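Local coordinates for putative membrane protein (Corynebacterium diphtheriae NCTC 13129, PDB 3C8I) that is of unknown function but is probably membrane-anchored, the crystallised part containing a DUF3239 region, at residues V30-T42 and R80-P93. Sequence-based numbering, arbitrary orientation.
Sequences VVMALVNTNVDPT and RSVGNQDSWDQISP
V39 lies over one face of the W88 indole. Its CG2 sits 3.9 Å from the centroid of the five-membered ring of W88, a CH-pi contact. The other branch, CG1, stands anti to the backbone N (chi1 173°) and comes near both NH1 and NH2 of R80, with V39 CG1 to R80 NH1 at 3.7 Å. V39 CG2 also lies over one face of the R80 guanidinium. The two side chains cross at about a right angle.

Two backbone bonds fix this pairing around a single bridge of N38 with S87. W88 N donates to T37 O at 2.8 Å, in the carbonyl plane. V39 N donates almost straight to D86 O (2.8 Å, 176°), but from above the carbonyl plane. Water 2 lies at the indole edge, accepting from W88 NE1 and donating to V39 O. Water 1 joins T37 OG1, N38 OD1 and S87 OG.

Beyond the corner at D89 the contact becomes apolar. V35 and I91 meet tip to tip, V35 CG2 to I91 CD1 at 3.6 Å. A33 CB rests against P93 CB at 3.7 Å.

N36 OD1 closes an Asx turn by accepting from N38 N (3.0 Å), and also takes a bond from R46 N. T37 OG1 bonds E140 near the C-terminus. The strand axes of 30-36 and 90-93 make an angle of 119°. In the antiparallel sheet two strands separate them, and the contact is made across the fold. Strand 16-24 flanks 29-36, where A33 touches A19; strand 70-80 flanks 88-95, where I91 touches A75.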
ATOM      1  N   VAL B  30      -2.377 -12.857 -12.528  1.00 32.96           N
ATOM      2  CA  VAL B  30      -1.127 -12.747 -11.794  1.00 32.62           C
ATOM      3  C   VAL B  30      -0.005 -12.817 -12.802  1.00 31.39           C
ATOM      4  O   VAL B  30       0.055 -13.729 -13.619  1.00 30.78           O
ATOM      5  CB  VAL B  30      -0.961 -13.854 -10.709  1.00 32.61           C
ATOM      6  CG1 VAL B  30       0.440 -13.795 -10.057  1.00 33.12           C
ATOM      7  CG2 VAL B  30      -2.014 -13.720  -9.639  1.00 33.50           C
ATOM      8  N   VAL B  31       0.860 -11.811 -12.771  1.00 30.66           N
ATOM      9  CA  VAL B  31       2.005 -11.761 -13.637  1.00 30.26           C
ATOM     10  C   VAL B  31       3.239 -12.063 -12.782  1.00 29.57           C
ATOM     11  O   VAL B  31       3.295 -11.715 -11.596  1.00 29.04           O
ATOM     12  CB  VAL B  31       2.075 -10.410 -14.387  1.00 31.28           C
ATOM     13  CG1 VAL B  31       3.236 -10.380 -15.347  1.00 34.81           C
ATOM     14  CG2 VAL B  31       0.772 -10.159 -15.160  1.00 31.52           C
ATOM     15  N   MET B  32       4.198 -12.765 -13.376  1.00 29.30           N
ATOM     16  CA  MET B  32       5.493 -13.052 -12.748  1.00 28.44           C
ATOM     17  C   MET B  32       6.546 -12.375 -13.596  1.00 27.42           C
ATOM     18  O   MET B  32       6.501 -12.489 -14.818  1.00 27.18           O
ATOM     19  CB  MET B  32       5.755 -14.569 -12.715  1.00 28.91           C
ATOM     20  CG  MET B  32       7.088 -15.001 -12.028  1.00 29.71           C
ATOM     21  SD  MET B  32       7.410 -16.820 -12.047  1.00 25.11           S
ATOM     22  CE  MET B  32       6.113 -17.287 -10.977  1.00 28.63           C
ATOM     23  N   ALA B  33       7.491 -11.692 -12.961  1.00 26.95           N
ATOM     24  CA  ALA B  33       8.616 -11.066 -13.657  1.00 27.69           C
ATOM     25  C   ALA B  33       9.943 -11.605 -13.166  1.00 27.63           C
ATOM     26  O   ALA B  33      10.057 -12.000 -12.014  1.00 28.82           O
ATOM     27  CB  ALA B  33       8.590  -9.511 -13.489  1.00 26.14           C
ATOM     28  N   LEU B  34      10.940 -11.631 -14.057  1.00 28.50           N
ATOM     29  CA  LEU B  34      12.318 -11.980 -13.707  1.00 28.49           C
ATOM     30  C   LEU B  34      13.101 -10.685 -13.441  1.00 28.84           C
ATOM     31  O   LEU B  34      13.319  -9.876 -14.343  1.00 29.49           O
ATOM     32  CB  LEU B  34      12.974 -12.820 -14.833  1.00 28.84           C
ATOM     33  CG  LEU B  34      14.403 -13.338 -14.571  1.00 28.69           C
ATOM     34  CD1 LEU B  34      14.439 -14.448 -13.533  1.00 28.26           C
ATOM     35  CD2 LEU B  34      15.106 -13.798 -15.853  1.00 28.38           C
ATOM     36  N   VAL B  35      13.511 -10.495 -12.190  1.00 28.98           N
ATOM     37  CA  VAL B  35      14.134  -9.261 -11.744  1.00 28.35           C
ATOM     38  C   VAL B  35      15.507  -9.503 -11.082  1.00 29.22           C
ATOM     39  O   VAL B  35      15.835 -10.607 -10.607  1.00 28.84           O
ATOM     40  CB  VAL B  35      13.204  -8.468 -10.763  1.00 28.40           C
ATOM     41  CG1 VAL B  35      11.957  -7.931 -11.486  1.00 28.43           C
ATOM     42  CG2 VAL B  35      12.828  -9.286  -9.530  1.00 26.39           C
ATOM     43  N   ASN B  36      16.321  -8.455 -11.091  1.00 28.70           N
ATOM     44  CA  ASN B  36      17.633  -8.466 -10.494  1.00 28.61           C
ATOM     45  C   ASN B  36      17.542  -7.782  -9.151  1.00 28.32           C
ATOM     46  O   ASN B  36      17.215  -6.601  -9.091  1.00 28.53           O
ATOM     47  CB  ASN B  36      18.604  -7.703 -11.397  1.00 28.86           C
ATOM     48  CG  ASN B  36      20.031  -7.647 -10.857  1.00 28.33           C
ATOM     49  OD1 ASN B  36      20.373  -8.248  -9.842  1.00 26.41           O
ATOM     50  ND2 ASN B  36      20.881  -6.933 -11.579  1.00 27.69           N
ATOM     51  N   THR B  37      17.829  -8.504  -8.075  1.00 28.12           N
ATOM     52  CA  THR B  37      17.736  -7.908  -6.730  1.00 28.77           C
ATOM     53  C   THR B  37      18.946  -7.076  -6.298  1.00 29.27           C
ATOM     54  O   THR B  37      18.919  -6.457  -5.216  1.00 29.65           O
ATOM     55  CB  THR B  37      17.402  -8.941  -5.637  1.00 28.61           C
ATOM     56  OG1 THR B  37      18.501  -9.824  -5.442  1.00 27.99           O
ATOM     57  CG2 THR B  37      16.186  -9.739  -5.994  1.00 28.31           C
ATOM     58  N   ASN B  38      20.001  -7.025  -7.112  1.00 29.53           N
ATOM     59  CA  ASN B  38      21.148  -6.147  -6.794  1.00 30.75           C
ATOM     60  C   ASN B  38      20.808  -4.679  -6.978  1.00 31.61           C
ATOM     61  O   ASN B  38      20.296  -4.284  -8.023  1.00 31.33           O
ATOM     62  CB  ASN B  38      22.376  -6.463  -7.681  1.00 30.01           C
ATOM     63  CG  ASN B  38      23.044  -7.762  -7.318  1.00 30.01           C
ATOM     64  OD1 ASN B  38      22.960  -8.221  -6.175  1.00 29.39           O
ATOM     65  ND2 ASN B  38      23.752  -8.367  -8.289  1.00 28.09           N
ATOM     66  N   VAL B  39      21.131  -3.860  -5.980  1.00 33.28           N
ATOM     67  CA  VAL B  39      20.964  -2.419  -6.129  1.00 35.21           C
ATOM     68  C   VAL B  39      21.927  -1.877  -7.201  1.00 36.32           C
ATOM     69  O   VAL B  39      21.525  -1.048  -8.019  1.00 37.14           O
ATOM     70  CB  VAL B  39      21.068  -1.683  -4.776  1.00 36.03           C
ATOM     71  CG1 VAL B  39      21.063  -0.175  -4.993  1.00 38.36           C
ATOM     72  CG2 VAL B  39      19.887  -2.107  -3.865  1.00 36.42           C
ATOM     73  N   ASP B  40      23.153  -2.423  -7.252  1.00 37.05           N
ATOM     74  CA  ASP B  40      24.114  -2.088  -8.319  1.00 37.36           C
ATOM     75  C   ASP B  40      23.946  -2.974  -9.551  1.00 38.17           C
ATOM     76  O   ASP B  40      24.294  -4.168  -9.515  1.00 37.90           O
ATOM     77  CB  ASP B  40      25.536  -2.208  -7.798  1.00 37.14           C
ATOM     78  CG  ASP B  40      26.593  -1.776  -8.826  1.00 37.08           C
ATOM     79  OD1 ASP B  40      26.333  -1.727 -10.050  1.00 36.31           O
ATOM     80  OD2 ASP B  40      27.712  -1.502  -8.380  1.00 37.06           O
ATOM     81  N   PRO B  41      23.468  -2.389 -10.662  1.00 38.84           N
ATOM     82  CA  PRO B  41      23.123  -3.179 -11.838  1.00 39.37           C
ATOM     83  C   PRO B  41      24.331  -3.619 -12.671  1.00 39.77           C
ATOM     84  O   PRO B  41      24.167  -4.414 -13.601  1.00 41.24           O
ATOM     85  CB  PRO B  41      22.236  -2.220 -12.638  1.00 40.21           C
ATOM     86  CG  PRO B  41      22.822  -0.890 -12.344  1.00 40.33           C
ATOM     87  CD  PRO B  41      23.233  -0.952 -10.897  1.00 39.91           C
ATOM     88  N   THR B  42      25.522  -3.117 -12.349  1.00 38.72           N
ATOM     89  CA  THR B  42      26.715  -3.469 -13.102  1.00 38.65           C
ATOM     90  C   THR B  42      27.266  -4.823 -12.651  1.00 38.05           C
ATOM     91  O   THR B  42      27.998  -5.466 -13.388  1.00 38.28           O
ATOM     92  CB  THR B  42      27.800  -2.370 -12.998  1.00 38.93           C
ATOM     93  OG1 THR B  42      28.256  -2.258 -11.644  1.00 39.29           O
ATOM     94  CG2 THR B  42      27.224  -1.008 -13.461  1.00 39.51           C
ATOM     95  N   ARG B  80      14.564  -1.489  -0.202  1.00 39.24           N
ATOM     96  CA  ARG B  80      15.830  -2.077   0.240  1.00 41.76           C
ATOM     97  C   ARG B  80      15.665  -3.112   1.341  1.00 42.00           C
ATOM     98  O   ARG B  80      14.752  -3.028   2.165  1.00 41.61           O
ATOM     99  CB  ARG B  80      16.803  -0.970   0.692  1.00 42.75           C
ATOM    100  CG  ARG B  80      17.420  -0.239  -0.497  1.00 45.34           C
ATOM    101  CD  ARG B  80      18.051   1.116  -0.120  1.00 47.00           C
ATOM    102  NE  ARG B  80      18.304   1.921  -1.326  1.00 50.72           N
ATOM    103  CZ  ARG B  80      19.443   1.924  -2.030  1.00 52.37           C
ATOM    104  NH1 ARG B  80      20.492   1.193  -1.647  1.00 53.19           N
ATOM    105  NH2 ARG B  80      19.539   2.686  -3.122  1.00 53.36           N
ATOM    106  N   SER B  81      16.563  -4.094   1.356  1.00 42.56           N
ATOM    107  CA  SER B  81      16.586  -5.088   2.421  1.00 43.83           C
ATOM    108  C   SER B  81      17.159  -4.437   3.685  1.00 44.13           C
ATOM    109  O   SER B  81      18.013  -3.541   3.598  1.00 43.69           O
ATOM    110  CB  SER B  81      17.431  -6.293   2.029  1.00 44.03           C
ATOM    111  OG  SER B  81      18.759  -5.877   1.826  1.00 47.09           O
ATOM    112  N   VAL B  82      16.679  -4.885   4.840  1.00 44.67           N
ATOM    113  CA  VAL B  82      17.130  -4.359   6.121  1.00 46.17           C
ATOM    114  C   VAL B  82      18.543  -4.869   6.461  1.00 47.12           C
ATOM    115  O   VAL B  82      19.448  -4.071   6.730  1.00 46.97           O
ATOM    116  CB  VAL B  82      16.135  -4.685   7.310  1.00 46.14           C
ATOM    117  CG1 VAL B  82      15.533  -6.047   7.181  1.00 47.30           C
ATOM    118  CG2 VAL B  82      16.845  -4.594   8.679  1.00 45.62           C
ATOM    119  N   GLY B  83      18.714  -6.188   6.459  1.00 48.37           N
ATOM    120  CA  GLY B  83      19.969  -6.802   6.918  1.00 49.76           C
ATOM    121  C   GLY B  83      21.084  -6.508   5.930  1.00 51.58           C
ATOM    122  O   GLY B  83      22.123  -5.918   6.267  1.00 52.01           O
ATOM    123  N   ASN B  84      20.846  -6.909   4.687  1.00 53.23           N
ATOM    124  CA  ASN B  84      21.663  -6.428   3.592  1.00 54.21           C
ATOM    125  C   ASN B  84      21.484  -4.926   3.415  1.00 54.09           C
ATOM    126  O   ASN B  84      20.546  -4.315   3.915  1.00 55.26           O
ATOM    127  CB  ASN B  84      21.326  -7.157   2.277  1.00 54.75           C
ATOM    128  CG  ASN B  84      22.298  -8.288   1.957  1.00 56.58           C
ATOM    129  OD1 ASN B  84      22.774  -8.995   2.855  1.00 60.15           O
ATOM    130  ND2 ASN B  84      22.587  -8.472   0.667  1.00 57.83           N
ATOM    131  N   GLN B  85      22.477  -4.323   2.804  1.00 53.50           N
ATOM    132  CA  GLN B  85      22.259  -3.223   1.912  1.00 52.42           C
ATOM    133  C   GLN B  85      22.783  -3.890   0.635  1.00 50.97           C
ATOM    134  O   GLN B  85      23.233  -5.052   0.684  1.00 50.37           O
ATOM    135  CB  GLN B  85      23.098  -2.006   2.319  1.00 53.25           C
ATOM    136  CG  GLN B  85      22.357  -0.668   2.193  1.00 55.04           C
ATOM    137  CD  GLN B  85      23.299   0.531   2.250  1.00 55.19           C
ATOM    138  OE1 GLN B  85      24.430   0.430   2.745  1.00 57.51           O
ATOM    139  NE2 GLN B  85      22.828   1.679   1.748  1.00 58.57           N
ATOM    140  N   ASP B  86      22.725  -3.190  -0.490  1.00 48.80           N
ATOM    141  CA  ASP B  86      23.074  -3.788  -1.780  1.00 47.22           C
ATOM    142  C   ASP B  86      21.971  -4.659  -2.416  1.00 45.17           C
ATOM    143  O   ASP B  86      22.109  -5.021  -3.589  1.00 44.39           O
ATOM    144  CB  ASP B  86      24.371  -4.627  -1.699  1.00 47.67           C
ATOM    145  CG  ASP B  86      25.506  -3.914  -0.972  1.00 49.16           C
ATOM    146  OD1 ASP B  86      25.667  -2.679  -1.143  1.00 51.47           O
ATOM    147  OD2 ASP B  86      26.239  -4.610  -0.228  1.00 51.36           O
ATOM    148  N   SER B  87      20.898  -4.998  -1.679  1.00 42.52           N
ATOM    149  CA  SER B  87      19.792  -5.791  -2.248  1.00 40.34           C
ATOM    150  C   SER B  87      18.421  -5.150  -2.070  1.00 38.42           C
ATOM    151  O   SER B  87      18.169  -4.519  -1.043  1.00 37.50           O
ATOM    152  CB  SER B  87      19.723  -7.168  -1.606  1.00 40.22           C
ATOM    153  OG  SER B  87      20.938  -7.858  -1.769  1.00 40.58           O
ATOM    154  N   TRP B  88      17.559  -5.334  -3.069  1.00 35.80           N
ATOM    155  CA  TRP B  88      16.113  -5.059  -2.951  1.00 35.30           C
ATOM    156  C   TRP B  88      15.440  -6.270  -2.356  1.00 33.67           C
ATOM    157  O   TRP B  88      15.716  -7.399  -2.763  1.00 31.41           O
ATOM    158  CB  TRP B  88      15.489  -4.790  -4.311  1.00 35.17           C
ATOM    159  CG  TRP B  88      16.145  -3.734  -5.132  1.00 34.84           C
ATOM    160  CD1 TRP B  88      16.874  -3.920  -6.270  1.00 35.65           C
ATOM    161  CD2 TRP B  88      16.097  -2.331  -4.904  1.00 35.65           C
ATOM    162  NE1 TRP B  88      17.299  -2.709  -6.754  1.00 35.74           N
ATOM    163  CE2 TRP B  88      16.839  -1.716  -5.927  1.00 36.60           C
ATOM    164  CE3 TRP B  88      15.492  -1.524  -3.921  1.00 37.20           C
ATOM    165  CZ2 TRP B  88      17.006  -0.328  -6.002  1.00 36.93           C
ATOM    166  CZ3 TRP B  88      15.657  -0.142  -3.996  1.00 37.18           C
ATOM    167  CH2 TRP B  88      16.402   0.440  -5.032  1.00 36.46           C
ATOM    168  N   ASP B  89      14.588  -6.049  -1.359  1.00 32.94           N
ATOM    169  CA  ASP B  89      13.785  -7.134  -0.774  1.00 32.68           C
ATOM    170  C   ASP B  89      12.338  -7.161  -1.320  1.00 30.89           C
ATOM    171  O   ASP B  89      11.598  -8.112  -1.106  1.00 29.99           O
ATOM    172  CB  ASP B  89      13.814  -7.064   0.760  1.00 33.23           C
ATOM    173  CG  ASP B  89      14.826  -8.051   1.381  1.00 37.14           C
ATOM    174  OD1 ASP B  89      15.632  -8.650   0.628  1.00 41.89           O
ATOM    175  OD2 ASP B  89      14.827  -8.240   2.619  1.00 42.05           O
ATOM    176  N   GLN B  90      11.984  -6.136  -2.066  1.00 30.79           N
ATOM    177  CA  GLN B  90      10.687  -6.022  -2.713  1.00 30.36           C
ATOM    178  C   GLN B  90      10.883  -5.262  -4.001  1.00 29.84           C
ATOM    179  O   GLN B  90      11.620  -4.286  -4.015  1.00 29.86           O
ATOM    180  CB  GLN B  90       9.698  -5.264  -1.800  1.00 30.94           C
ATOM    181  CG  GLN B  90       8.230  -5.223  -2.316  1.00 31.53           C
ATOM    182  CD  GLN B  90       7.959  -4.187  -3.371  1.00 31.03           C
ATOM    183  OE1 GLN B  90       7.043  -4.362  -4.198  1.00 36.86           O
ATOM    184  NE2 GLN B  90       8.722  -3.124  -3.385  1.00 29.01           N
ATOM    185  N   ILE B  91      10.237  -5.711  -5.086  1.00 28.99           N
ATOM    186  CA  ILE B  91      10.306  -5.034  -6.395  1.00 30.30           C
ATOM    187  C   ILE B  91       8.922  -5.086  -7.067  1.00 30.53           C
ATOM    188  O   ILE B  91       8.342  -6.170  -7.160  1.00 30.12           O
ATOM    189  CB  ILE B  91      11.341  -5.732  -7.338  1.00 30.53           C
ATOM    190  CG1 ILE B  91      12.766  -5.618  -6.773  1.00 32.27           C
ATOM    191  CG2 ILE B  91      11.272  -5.152  -8.749  1.00 29.46           C
ATOM    192  CD1 ILE B  91      13.825  -6.390  -7.566  1.00 31.27           C
ATOM    193  N   SER B  92       8.411  -3.934  -7.498  1.00 30.77           N
ATOM    194  CA  SER B  92       7.148  -3.853  -8.266  1.00 31.49           C
ATOM    195  C   SER B  92       7.387  -3.805  -9.769  1.00 30.82           C
ATOM    196  O   SER B  92       7.917  -2.799 -10.279  1.00 31.18           O
ATOM    197  CB  SER B  92       6.324  -2.619  -7.905  1.00 32.64           C
ATOM    198  OG  SER B  92       5.996  -2.635  -6.543  1.00 35.60           O
ATOM    199  N   PRO B  93       7.001  -4.875 -10.474  1.00 29.93           N
ATOM    200  CA  PRO B  93       7.042  -4.823 -11.934  1.00 30.21           C
ATOM    201  C   PRO B  93       5.773  -4.171 -12.483  1.00 29.14           C
ATOM    202  O   PRO B  93       4.711  -4.305 -11.879  1.00 28.21           O
ATOM    203  CB  PRO B  93       7.115  -6.292 -12.334  1.00 30.72           C
ATOM    204  CG  PRO B  93       6.383  -7.031 -11.229  1.00 29.87           C
ATOM    205  CD  PRO B  93       6.483  -6.178  -9.983  1.00 31.22           C
TER
HETATM  206  O   HOH W   1      20.888  -9.048  -4.284  1.00 33.20           O
HETATM  207  O   HOH W   2      18.758  -1.243  -9.093  1.00 45.53           O
HETATM  208  O   HOH W   3      24.240  -4.402  -5.174  1.00 34.40           O